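Local coordinates for protein inorganic polyphosphate/ATP-glucomannokinase (Arthrobacter sp., PDB 1WOQ) that probably phosphorylates glucose and mannose, drawing the phosphoryl group from inorganic polyphosphate or ATP, as a kinase of the ROK family, at residues E131-A136 with A255-A260; I28-L31 with L36-E39; P13-D18 with A63-R68. All coordinates share one frame; numbering follows the deposited sequence.

Contact 1 (E131-A136 with A255-A260)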
ATOM      1  N   GLU A 131      -5.858   1.561  -7.535  1.00 16.06           N
ATOM      2  CA  GLU A 131      -5.820   0.858  -8.817  1.00 16.68           C
ATOM      3  C   GLU A 131      -7.219   0.532  -9.318  1.00 17.09           C
ATOM      4  O   GLU A 131      -7.477   0.556 -10.521  1.00 16.78           O
ATOM      5  CB  GLU A 131      -5.012  -0.443  -8.714  1.00 17.47           C
ATOM      6  CG  GLU A 131      -3.512  -0.255  -8.597  1.00 19.27           C
ATOM      7  CD  GLU A 131      -2.925   0.551  -9.746  1.00 18.85           C
ATOM      8  OE1 GLU A 131      -3.145   0.181 -10.919  1.00 19.04           O
ATOM      9  OE2 GLU A 131      -2.238   1.554  -9.472  1.00 21.57           O
ATOM     10  N   ALA A 132      -8.120   0.215  -8.394  1.00 16.16           N
ATOM     11  CA  ALA A 132      -9.492  -0.125  -8.751  1.00 17.82           C
ATOM     12  C   ALA A 132     -10.258   1.077  -9.298  1.00 19.05           C
ATOM     13  O   ALA A 132     -11.052   0.954 -10.240  1.00 20.89           O
ATOM     14  CB  ALA A 132     -10.218  -0.688  -7.531  1.00 16.92           C
ATOM     15  N   ARG A 133     -10.005   2.241  -8.712  1.00 17.98           N
ATOM     16  CA  ARG A 133     -10.693   3.469  -9.098  1.00 20.42           C
ATOM     17  C   ARG A 133     -10.042   4.285 -10.208  1.00 19.83           C
ATOM     18  O   ARG A 133     -10.738   4.801 -11.088  1.00 21.23           O
ATOM     19  CB  ARG A 133     -10.877   4.350  -7.856  1.00 24.34           C
ATOM     20  CG  ARG A 133     -11.261   5.797  -8.135  1.00 31.47           C
ATOM     21  CD  ARG A 133     -12.631   5.932  -8.773  1.00 37.13           C
ATOM     22  NE  ARG A 133     -12.922   7.328  -9.095  1.00 40.82           N
ATOM     23  CZ  ARG A 133     -14.073   7.760  -9.595  1.00 43.18           C
ATOM     24  NH1 ARG A 133     -14.239   9.050  -9.855  1.00 45.27           N
ATOM     25  NH2 ARG A 133     -15.060   6.906  -9.835  1.00 44.70           N
ATOM     26  N   TYR A 134      -8.717   4.394 -10.177  1.00 18.02           N
ATOM     27  CA  TYR A 134      -7.990   5.197 -11.158  1.00 18.69           C
ATOM     28  C   TYR A 134      -6.945   4.449 -11.973  1.00 18.61           C
ATOM     29  O   TYR A 134      -6.349   5.029 -12.884  1.00 19.89           O
ATOM     30  CB  TYR A 134      -7.266   6.344 -10.448  1.00 18.76           C
ATOM     31  CG  TYR A 134      -8.123   7.155  -9.509  1.00 20.68           C
ATOM     32  CD1 TYR A 134      -9.087   8.036  -9.999  1.00 21.48           C
ATOM     33  CD2 TYR A 134      -7.953   7.061  -8.126  1.00 20.24           C
ATOM     34  CE1 TYR A 134      -9.859   8.809  -9.133  1.00 22.75           C
ATOM     35  CE2 TYR A 134      -8.718   7.828  -7.255  1.00 22.61           C
ATOM     36  CZ  TYR A 134      -9.668   8.701  -7.766  1.00 22.64           C
ATOM     37  OH  TYR A 134     -10.421   9.470  -6.907  1.00 25.28           O
ATOM     38  N   GLY A 135      -6.710   3.181 -11.652  1.00 18.09           N
ATOM     39  CA  GLY A 135      -5.680   2.439 -12.354  1.00 16.59           C
ATOM     40  C   GLY A 135      -6.062   1.232 -13.189  1.00 17.71           C
ATOM     41  O   GLY A 135      -7.107   1.203 -13.835  1.00 15.54           O
ATOM     42  N   ALA A 136      -5.190   0.228 -13.162  1.00 17.99           N
ATOM     43  CA  ALA A 136      -5.363  -0.996 -13.937  1.00 20.33           C
ATOM     44  C   ALA A 136      -6.573  -1.858 -13.582  1.00 20.01           C
ATOM     45  O   ALA A 136      -6.882  -2.817 -14.295  1.00 21.56           O
ATOM     46  CB  ALA A 136      -4.085  -1.831 -13.853  1.00 19.56           C
ATOM     47  N   ALA A 255      -5.346   6.171   0.378  1.00 14.20           N
ATOM     48  CA  ALA A 255      -5.694   6.602   1.728  1.00 14.41           C
ATOM     49  C   ALA A 255      -6.787   7.665   1.672  1.00 15.03           C
ATOM     50  O   ALA A 255      -7.689   7.682   2.507  1.00 14.59           O
ATOM     51  CB  ALA A 255      -4.460   7.153   2.438  1.00 14.48           C
ATOM     52  N   ALA A 256      -6.699   8.548   0.681  1.00 16.08           N
ATOM     53  CA  ALA A 256      -7.688   9.608   0.514  1.00 17.44           C
ATOM     54  C   ALA A 256      -9.020   8.993   0.094  1.00 17.66           C
ATOM     55  O   ALA A 256     -10.080   9.378   0.592  1.00 17.65           O
ATOM     56  CB  ALA A 256      -7.213  10.609  -0.532  1.00 18.16           C
ATOM     57  N   ILE A 257      -8.961   8.034  -0.827  1.00 18.20           N
ATOM     58  CA  ILE A 257     -10.168   7.355  -1.287  1.00 16.94           C
ATOM     59  C   ILE A 257     -10.922   6.771  -0.097  1.00 17.94           C
ATOM     60  O   ILE A 257     -12.131   6.942   0.017  1.00 18.57           O
ATOM     61  CB  ILE A 257      -9.836   6.189  -2.258  1.00 16.58           C
ATOM     62  CG1 ILE A 257      -9.344   6.745  -3.596  1.00 16.92           C
ATOM     63  CG2 ILE A 257     -11.070   5.305  -2.457  1.00 17.16           C
ATOM     64  CD1 ILE A 257      -8.901   5.674  -4.575  1.00 15.44           C
ATOM     65  N   GLU A 258     -10.201   6.078   0.783  1.00 18.38           N
ATOM     66  CA  GLU A 258     -10.817   5.462   1.951  1.00 21.46           C
ATOM     67  C   GLU A 258     -11.569   6.488   2.797  1.00 22.46           C
ATOM     68  O   GLU A 258     -12.677   6.216   3.256  1.00 22.68           O
ATOM     69  CB  GLU A 258      -9.762   4.743   2.802  1.00 22.48           C
ATOM     70  CG  GLU A 258     -10.340   3.907   3.951  1.00 25.72           C
ATOM     71  CD  GLU A 258     -11.283   2.808   3.478  1.00 25.55           C
ATOM     72  OE1 GLU A 258     -11.413   2.607   2.253  1.00 29.51           O
ATOM     73  OE2 GLU A 258     -11.893   2.135   4.335  1.00 31.19           O
ATOM     74  N   ILE A 259     -10.972   7.657   3.012  1.00 24.82           N
ATOM     75  CA  ILE A 259     -11.639   8.702   3.791  1.00 26.65           C
ATOM     76  C   ILE A 259     -12.987   9.012   3.154  1.00 28.35           C
ATOM     77  O   ILE A 259     -14.020   9.021   3.824  1.00 29.33           O
ATOM     78  CB  ILE A 259     -10.846  10.024   3.806  1.00 27.65           C
ATOM     79  CG1 ILE A 259      -9.550   9.861   4.589  1.00 28.99           C
ATOM     80  CG2 ILE A 259     -11.704  11.138   4.415  1.00 28.46           C
ATOM     81  CD1 ILE A 259      -8.736  11.127   4.638  1.00 32.77           C
ATOM     82  N   ALA A 260     -12.952   9.275   1.851  1.00 28.01           N
ATOM     83  CA  ALA A 260     -14.148   9.601   1.086  1.00 30.29           C
ATOM     84  C   ALA A 260     -15.213   8.519   1.198  1.00 31.98           C
ATOM     85  O   ALA A 260     -16.383   8.816   1.441  1.00 32.60           O
ATOM     86  CB  ALA A 260     -13.778   9.822  -0.377  1.00 28.58           C
TER

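Contact 2 (I28-L31 with L36-E39)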
ATOM      1  N   ILE A  28      -1.555  16.035  -1.349  1.00 15.13           N
ATOM      2  CA  ILE A  28      -2.907  16.571  -1.314  1.00 15.80           C
ATOM      3  C   ILE A  28      -3.556  15.923  -2.528  1.00 15.52           C
ATOM      4  O   ILE A  28      -3.114  16.120  -3.659  1.00 15.90           O
ATOM      5  CB  ILE A  28      -2.884  18.111  -1.438  1.00 15.86           C
ATOM      6  CG1 ILE A  28      -2.220  18.699  -0.187  1.00 16.54           C
ATOM      7  CG2 ILE A  28      -4.300  18.656  -1.597  1.00 14.68           C
ATOM      8  CD1 ILE A  28      -1.896  20.181  -0.286  1.00 17.74           C
ATOM      9  N   VAL A  29      -4.588  15.125  -2.280  1.00 16.33           N
ATOM     10  CA  VAL A  29      -5.248  14.385  -3.344  1.00 17.66           C
ATOM     11  C   VAL A  29      -6.554  14.964  -3.859  1.00 18.58           C
ATOM     12  O   VAL A  29      -7.463  15.277  -3.090  1.00 17.49           O
ATOM     13  CB  VAL A  29      -5.514  12.928  -2.894  1.00 17.21           C
ATOM     14  CG1 VAL A  29      -6.095  12.111  -4.043  1.00 18.37           C
ATOM     15  CG2 VAL A  29      -4.219  12.293  -2.395  1.00 17.36           C
ATOM     16  N   ASP A  30      -6.623  15.100  -5.180  1.00 21.18           N
ATOM     17  CA  ASP A  30      -7.816  15.585  -5.862  1.00 24.14           C
ATOM     18  C   ASP A  30      -8.526  14.296  -6.273  1.00 24.00           C
ATOM     19  O   ASP A  30      -8.104  13.628  -7.216  1.00 24.71           O
ATOM     20  CB  ASP A  30      -7.429  16.377  -7.110  1.00 27.56           C
ATOM     21  CG  ASP A  30      -8.635  16.884  -7.877  1.00 31.07           C
ATOM     22  OD1 ASP A  30      -9.601  16.112  -8.048  1.00 33.14           O
ATOM     23  OD2 ASP A  30      -8.614  18.051  -8.317  1.00 34.14           O
ATOM     24  N   LEU A  31      -9.586  13.940  -5.555  1.00 24.13           N
ATOM     25  CA  LEU A  31     -10.307  12.708  -5.843  1.00 25.98           C
ATOM     26  C   LEU A  31     -11.045  12.704  -7.177  1.00 28.46           C
ATOM     27  O   LEU A  31     -11.501  11.657  -7.636  1.00 27.57           O
ATOM     28  CB  LEU A  31     -11.265  12.379  -4.695  1.00 26.64           C
ATOM     29  CG  LEU A  31     -10.543  11.900  -3.425  1.00 29.04           C
ATOM     30  CD1 LEU A  31     -11.542  11.618  -2.319  1.00 30.12           C
ATOM     31  CD2 LEU A  31      -9.742  10.645  -3.744  1.00 29.16           C
ATOM     32  N   LEU A  36      -2.351  14.004  -7.352  1.00 25.77           N
ATOM     33  CA  LEU A  36      -1.965  14.945  -6.311  1.00 24.82           C
ATOM     34  C   LEU A  36      -1.922  16.377  -6.809  1.00 25.48           C
ATOM     35  O   LEU A  36      -1.608  16.634  -7.973  1.00 26.06           O
ATOM     36  CB  LEU A  36      -0.580  14.593  -5.760  1.00 23.12           C
ATOM     37  CG  LEU A  36      -0.445  13.483  -4.720  1.00 22.79           C
ATOM     38  CD1 LEU A  36      -1.101  12.209  -5.212  1.00 24.90           C
ATOM     39  CD2 LEU A  36       1.033  13.257  -4.438  1.00 23.87           C
ATOM     40  N   LEU A  37      -2.247  17.306  -5.917  1.00 24.44           N
ATOM     41  CA  LEU A  37      -2.186  18.723  -6.232  1.00 24.66           C
ATOM     42  C   LEU A  37      -0.816  19.133  -5.718  1.00 25.93           C
ATOM     43  O   LEU A  37      -0.538  19.022  -4.520  1.00 25.73           O
ATOM     44  CB  LEU A  37      -3.279  19.499  -5.493  1.00 24.92           C
ATOM     45  CG  LEU A  37      -4.715  19.129  -5.863  1.00 26.57           C
ATOM     46  CD1 LEU A  37      -5.681  20.039  -5.123  1.00 27.05           C
ATOM     47  CD2 LEU A  37      -4.907  19.256  -7.372  1.00 27.22           C
ATOM     48  N   GLY A  38       0.046  19.585  -6.620  1.00 26.26           N
ATOM     49  CA  GLY A  38       1.382  19.969  -6.212  1.00 27.19           C
ATOM     50  C   GLY A  38       2.251  18.732  -6.067  1.00 27.74           C
ATOM     51  O   GLY A  38       1.883  17.649  -6.532  1.00 27.71           O
ATOM     52  N   GLU A  39       3.393  18.886  -5.406  1.00 27.58           N
ATOM     53  CA  GLU A  39       4.337  17.789  -5.213  1.00 28.74           C
ATOM     54  C   GLU A  39       4.093  17.008  -3.927  1.00 26.23           C
ATOM     55  O   GLU A  39       3.552  17.541  -2.958  1.00 24.42           O
ATOM     56  CB  GLU A  39       5.766  18.338  -5.181  1.00 32.01           C
ATOM     57  CG  GLU A  39       6.127  19.229  -6.359  1.00 37.82           C
ATOM     58  CD  GLU A  39       6.071  18.496  -7.681  1.00 40.96           C
ATOM     59  OE1 GLU A  39       6.819  17.510  -7.846  1.00 43.67           O
ATOM     60  OE2 GLU A  39       5.279  18.906  -8.557  1.00 45.26           O
TER
HETATM   61  O   HOH W   1       0.582  17.065  -2.854  1.00 17.48           O

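Contact 3 (P13-D18 with A63-R68)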
ATOM      1  N   PRO A  13     -10.107  18.590  -1.882  1.00 25.72           N
ATOM      2  CA  PRO A  13      -9.080  17.548  -1.860  1.00 22.17           C
ATOM      3  C   PRO A  13      -8.893  17.042  -0.434  1.00 20.53           C
ATOM      4  O   PRO A  13      -9.404  17.640   0.517  1.00 19.52           O
ATOM      5  CB  PRO A  13      -7.848  18.274  -2.388  1.00 23.45           C
ATOM      6  CG  PRO A  13      -8.031  19.655  -1.842  1.00 25.17           C
ATOM      7  CD  PRO A  13      -9.504  19.917  -2.104  1.00 25.00           C
ATOM      8  N   LEU A  14      -8.178  15.932  -0.288  1.00 16.57           N
ATOM      9  CA  LEU A  14      -7.920  15.359   1.028  1.00 15.79           C
ATOM     10  C   LEU A  14      -6.457  14.961   1.111  1.00 14.60           C
ATOM     11  O   LEU A  14      -5.863  14.554   0.115  1.00 14.46           O
ATOM     12  CB  LEU A  14      -8.791  14.122   1.261  1.00 18.13           C
ATOM     13  CG  LEU A  14     -10.292  14.318   1.494  1.00 19.64           C
ATOM     14  CD1 LEU A  14     -10.969  12.956   1.562  1.00 21.22           C
ATOM     15  CD2 LEU A  14     -10.530  15.091   2.785  1.00 18.97           C
ATOM     16  N   ILE A  15      -5.878  15.080   2.300  1.00 14.00           N
ATOM     17  CA  ILE A  15      -4.487  14.702   2.490  1.00 13.67           C
ATOM     18  C   ILE A  15      -4.396  13.200   2.725  1.00 13.88           C
ATOM     19  O   ILE A  15      -5.169  12.635   3.499  1.00 13.61           O
ATOM     20  CB  ILE A  15      -3.858  15.433   3.704  1.00 14.57           C
ATOM     21  CG1 ILE A  15      -3.728  16.928   3.400  1.00 14.91           C
ATOM     22  CG2 ILE A  15      -2.490  14.818   4.037  1.00 14.12           C
ATOM     23  CD1 ILE A  15      -3.295  17.773   4.597  1.00 15.40           C
ATOM     24  N   GLY A  16      -3.460  12.563   2.027  1.00 13.28           N
ATOM     25  CA  GLY A  16      -3.238  11.135   2.180  1.00 12.11           C
ATOM     26  C   GLY A  16      -1.790  10.954   2.592  1.00 12.57           C
ATOM     27  O   GLY A  16      -0.912  11.637   2.067  1.00 11.99           O
ATOM     28  N   ILE A  17      -1.534  10.045   3.531  1.00 13.15           N
ATOM     29  CA  ILE A  17      -0.181   9.792   4.024  1.00 13.79           C
ATOM     30  C   ILE A  17       0.144   8.310   3.860  1.00 14.64           C
ATOM     31  O   ILE A  17      -0.666   7.456   4.207  1.00 14.02           O
ATOM     32  CB  ILE A  17      -0.063  10.164   5.527  1.00 13.88           C
ATOM     33  CG1 ILE A  17      -0.452  11.631   5.738  1.00 13.60           C
ATOM     34  CG2 ILE A  17       1.365   9.927   6.021  1.00 14.91           C
ATOM     35  CD1 ILE A  17       0.499  12.627   5.095  1.00 14.26           C
ATOM     36  N   ASP A  18       1.333   8.008   3.343  1.00 15.16           N
ATOM     37  CA  ASP A  18       1.752   6.624   3.132  1.00 17.02           C
ATOM     38  C   ASP A  18       2.985   6.330   3.988  1.00 17.70           C
ATOM     39  O   ASP A  18       4.051   6.914   3.784  1.00 17.69           O
ATOM     40  CB  ASP A  18       2.044   6.414   1.635  1.00 18.87           C
ATOM     41  CG  ASP A  18       2.281   4.955   1.265  1.00 22.27           C
ATOM     42  OD1 ASP A  18       1.719   4.049   1.911  1.00 22.27           O
ATOM     43  OD2 ASP A  18       3.025   4.714   0.293  1.00 24.08           O
ATOM     44  N   ALA A  63       1.686  18.793   8.505  1.00 14.29           N
ATOM     45  CA  ALA A  63       1.864  20.218   8.760  1.00 16.32           C
ATOM     46  C   ALA A  63       2.324  20.926   7.491  1.00 15.67           C
ATOM     47  O   ALA A  63       1.838  22.007   7.164  1.00 17.01           O
ATOM     48  CB  ALA A  63       2.877  20.432   9.877  1.00 16.00           C
ATOM     49  N   GLU A  64       3.267  20.314   6.782  1.00 15.00           N
ATOM     50  CA  GLU A  64       3.790  20.887   5.544  1.00 15.31           C
ATOM     51  C   GLU A  64       2.695  21.042   4.493  1.00 15.18           C
ATOM     52  O   GLU A  64       2.527  22.118   3.916  1.00 15.04           O
ATOM     53  CB  GLU A  64       4.915  20.000   4.994  1.00 15.46           C
ATOM     54  CG  GLU A  64       5.298  20.240   3.534  1.00 17.67           C
ATOM     55  CD  GLU A  64       5.864  21.624   3.264  1.00 19.76           C
ATOM     56  OE1 GLU A  64       6.436  22.239   4.187  1.00 20.82           O
ATOM     57  OE2 GLU A  64       5.753  22.088   2.112  1.00 20.85           O
ATOM     58  N   LEU A  65       1.951  19.966   4.251  1.00 14.33           N
ATOM     59  CA  LEU A  65       0.884  19.985   3.255  1.00 13.82           C
ATOM     60  C   LEU A  65      -0.257  20.922   3.626  1.00 14.64           C
ATOM     61  O   LEU A  65      -0.825  21.583   2.758  1.00 16.21           O
ATOM     62  CB  LEU A  65       0.338  18.566   3.040  1.00 13.60           C
ATOM     63  CG  LEU A  65       1.358  17.547   2.516  1.00 12.78           C
ATOM     64  CD1 LEU A  65       0.728  16.156   2.489  1.00 13.69           C
ATOM     65  CD2 LEU A  65       1.832  17.946   1.124  1.00 14.72           C
ATOM     66  N   SER A  66      -0.589  20.982   4.912  1.00 14.84           N
ATOM     67  CA  SER A  66      -1.677  21.838   5.377  1.00 16.93           C
ATOM     68  C   SER A  66      -1.355  23.324   5.235  1.00 18.86           C
ATOM     69  O   SER A  66      -2.259  24.162   5.235  1.00 19.55           O
ATOM     70  CB  SER A  66      -2.003  21.533   6.841  1.00 17.45           C
ATOM     71  OG  SER A  66      -2.347  20.172   7.021  1.00 22.29           O
ATOM     72  N   ALA A  67      -0.073  23.651   5.111  1.00 19.44           N
ATOM     73  CA  ALA A  67       0.341  25.047   4.983  1.00 21.17           C
ATOM     74  C   ALA A  67       0.333  25.525   3.537  1.00 22.53           C
ATOM     75  O   ALA A  67       0.501  26.715   3.268  1.00 23.59           O
ATOM     76  CB  ALA A  67       1.732  25.235   5.583  1.00 19.98           C
ATOM     77  N   ARG A  68       0.133  24.604   2.604  1.00 21.62           N
ATOM     78  CA  ARG A  68       0.122  24.968   1.192  1.00 24.94           C
ATOM     79  C   ARG A  68      -1.191  25.612   0.762  1.00 25.55           C
ATOM     80  O   ARG A  68      -2.255  25.308   1.302  1.00 25.56           O
ATOM     81  CB  ARG A  68       0.413  23.738   0.334  1.00 24.05           C
ATOM     82  CG  ARG A  68       1.759  23.127   0.649  1.00 24.37           C
ATOM     83  CD  ARG A  68       2.124  22.048  -0.332  1.00 25.43           C
ATOM     84  NE  ARG A  68       3.418  21.461  -0.009  1.00 23.44           N
ATOM     85  CZ  ARG A  68       3.963  20.459  -0.685  1.00 24.18           C
ATOM     86  NH1 ARG A  68       3.319  19.942  -1.722  1.00 23.63           N
ATOM     87  NH2 ARG A  68       5.145  19.975  -0.322  1.00 21.42           N
TER

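Contact 1 (E131-A136 with A255-A260)
Apolar contact between Y134 and I257 carries the meeting of the last turn of helix 123-134 with the flank of helix 250-262. The methyl CD1 of I257 lies 3.4 Å from CE2 of Y134 and 3.9 Å from CD2, so it comes in obliquely at the CD2-CE2 part of the ring. The side chains run antiparallel past one another, overlapping near their ends, and I257 is extended, chi2 176°, which carries CD1 out from its helix to the ring. A second, looser touch joins the same methyl to CB of R133 at 4.1 Å. The backbones stay well apart, with 8.7 Å between the CA atoms of R133 and I257, and no hydrogen bond crosses.

Within 131-136, a CH-pi approach and polar bonds shape the partner surface. R133 has CG anti to the backbone N (chi1 166°), which brings CG 3.2 Å above the centre of the Y134 ring. The hydroxyl of Y134 is hydrogen-bonded to the backbone O of L31. On the side of the helix turned away from I257, the N of A136 donates to OE1 of E131 over 3.0 Å, meeting it from above the carboxylate plane; that carboxylate also accepts from the N atoms of V245 and L246.

The contact thus joins the C-terminal part of helix 123-134 to helix 250-262, as helix-to-helix packing within the two-domain actin-like ATPase fold of the ROK family.

Contact 2 (I28-L31 with L36-E39)
One water joins I28 to L37 and E39: it accepts from N of I28 at 2.8 Å and donates to O of L37 and to O of E39, tying three backbone groups together where the chain turns a corner at L37 and G38. Beside it the strands bond directly, the backbone O of I28 receiving the N-H of L37 at 2.7 Å with an N-H...O angle of 164°. The same oxygen is approached by CA of L36 at 3.1 Å, a CA-H...O contact whose angle at the hydrogen is 133°.

V29 and L36 form an antiparallel non-hydrogen-bonded pair, their CA atoms 4.5 Å apart. Their side chains share a face of the sheet, CG2 of V29 lying 4.2 Å from CD1 of L36, and I252, A256 and V253 of helix 250-262 pack on that side.

On the other face L37 reaches in two directions. Its CD1 lies 4.0 Å from CG2 of I28, the two side chains standing roughly perpendicular, while CD2 rests 3.8 Å from CB of D30. The D30 carboxylate is engaged by N of K32 and, in a salt bridge, by K33. With L37 cut back to an alanine, the loss of both methyls is likely to open a gap beside D30 CB and leave I28 CG2 with only the CB to touch at this position.

The chemistry implies a hairpin whose direct backbone bonding gives way to water bridging, with one leucine methyl resting on the CB of a charged side chain.

Contact 3 (P13-D18 with A63-R68)
I15 and L65 meet where helix 51-66 packs on one face of the mixed sheet of strands 14-19, 23-30, 35-44, 78-82 and 118-122, an alpha/beta layer of the actin-like ATPase fold. The close part is apolar. CG2 of I15 approaches CD1 of L65 to 3.8 Å, and CD1 of I15 comes 4.0 Å from CB of L65, so the branched side chain touches the leucine with both arms. The backbones are 7.6 Å apart between the CA atoms of these two residues, a spacing filled by their side chains. I17 adds only a marginal touch, its CD1 4.4 Å from CD1 of L65. On the sheet side V78 packs on I15 and I17, while I28 and F41 add to the surroundings of L65.

Toward the helix end the contact thins. S66 contributes chiefly its OG, which a chi1 of -58° turns beside the backbone N and so brings to 3.5 Å from CD1 of I15; its polar needs are met by O of V62 and NH1 of R116 rather than by the isoleucine. No hydrogen bond crosses between the segments.

The more exposed flank is held by charge within 63-68. R68 extends back along the helix, placing one face of its guanidinium over CD2 of L65, 3.7 Å from the plane. Its NE and NH2 both grip a single oxygen, OE2 of E64, side-on, and the NE bond measures 3.2 Å.

How the contacts relate
Contacts 2 and 3 share one sheet through the adjacent strands 23-30 and 14-19, their centres about 9 Å apart, and contact 2 is nested in the chain loop closed by contact 3. N of V29 bonds to O of L14 over 2.8 Å, and NH1 of R68 reaches O of E39 at 2.7 Å. Contact 1 lies on the sheet face reached by helix 250-262: CB of A256 packs on CB of V29 at 3.7 Å. Its centre is about 13 Å from that of contact 2 and 17 Å from that of contact 3. The bound glucose is about 14 Å from the side chain of I17; helix 123-134 of contact 1 starts at D123, a pocket residue with N122 and A124.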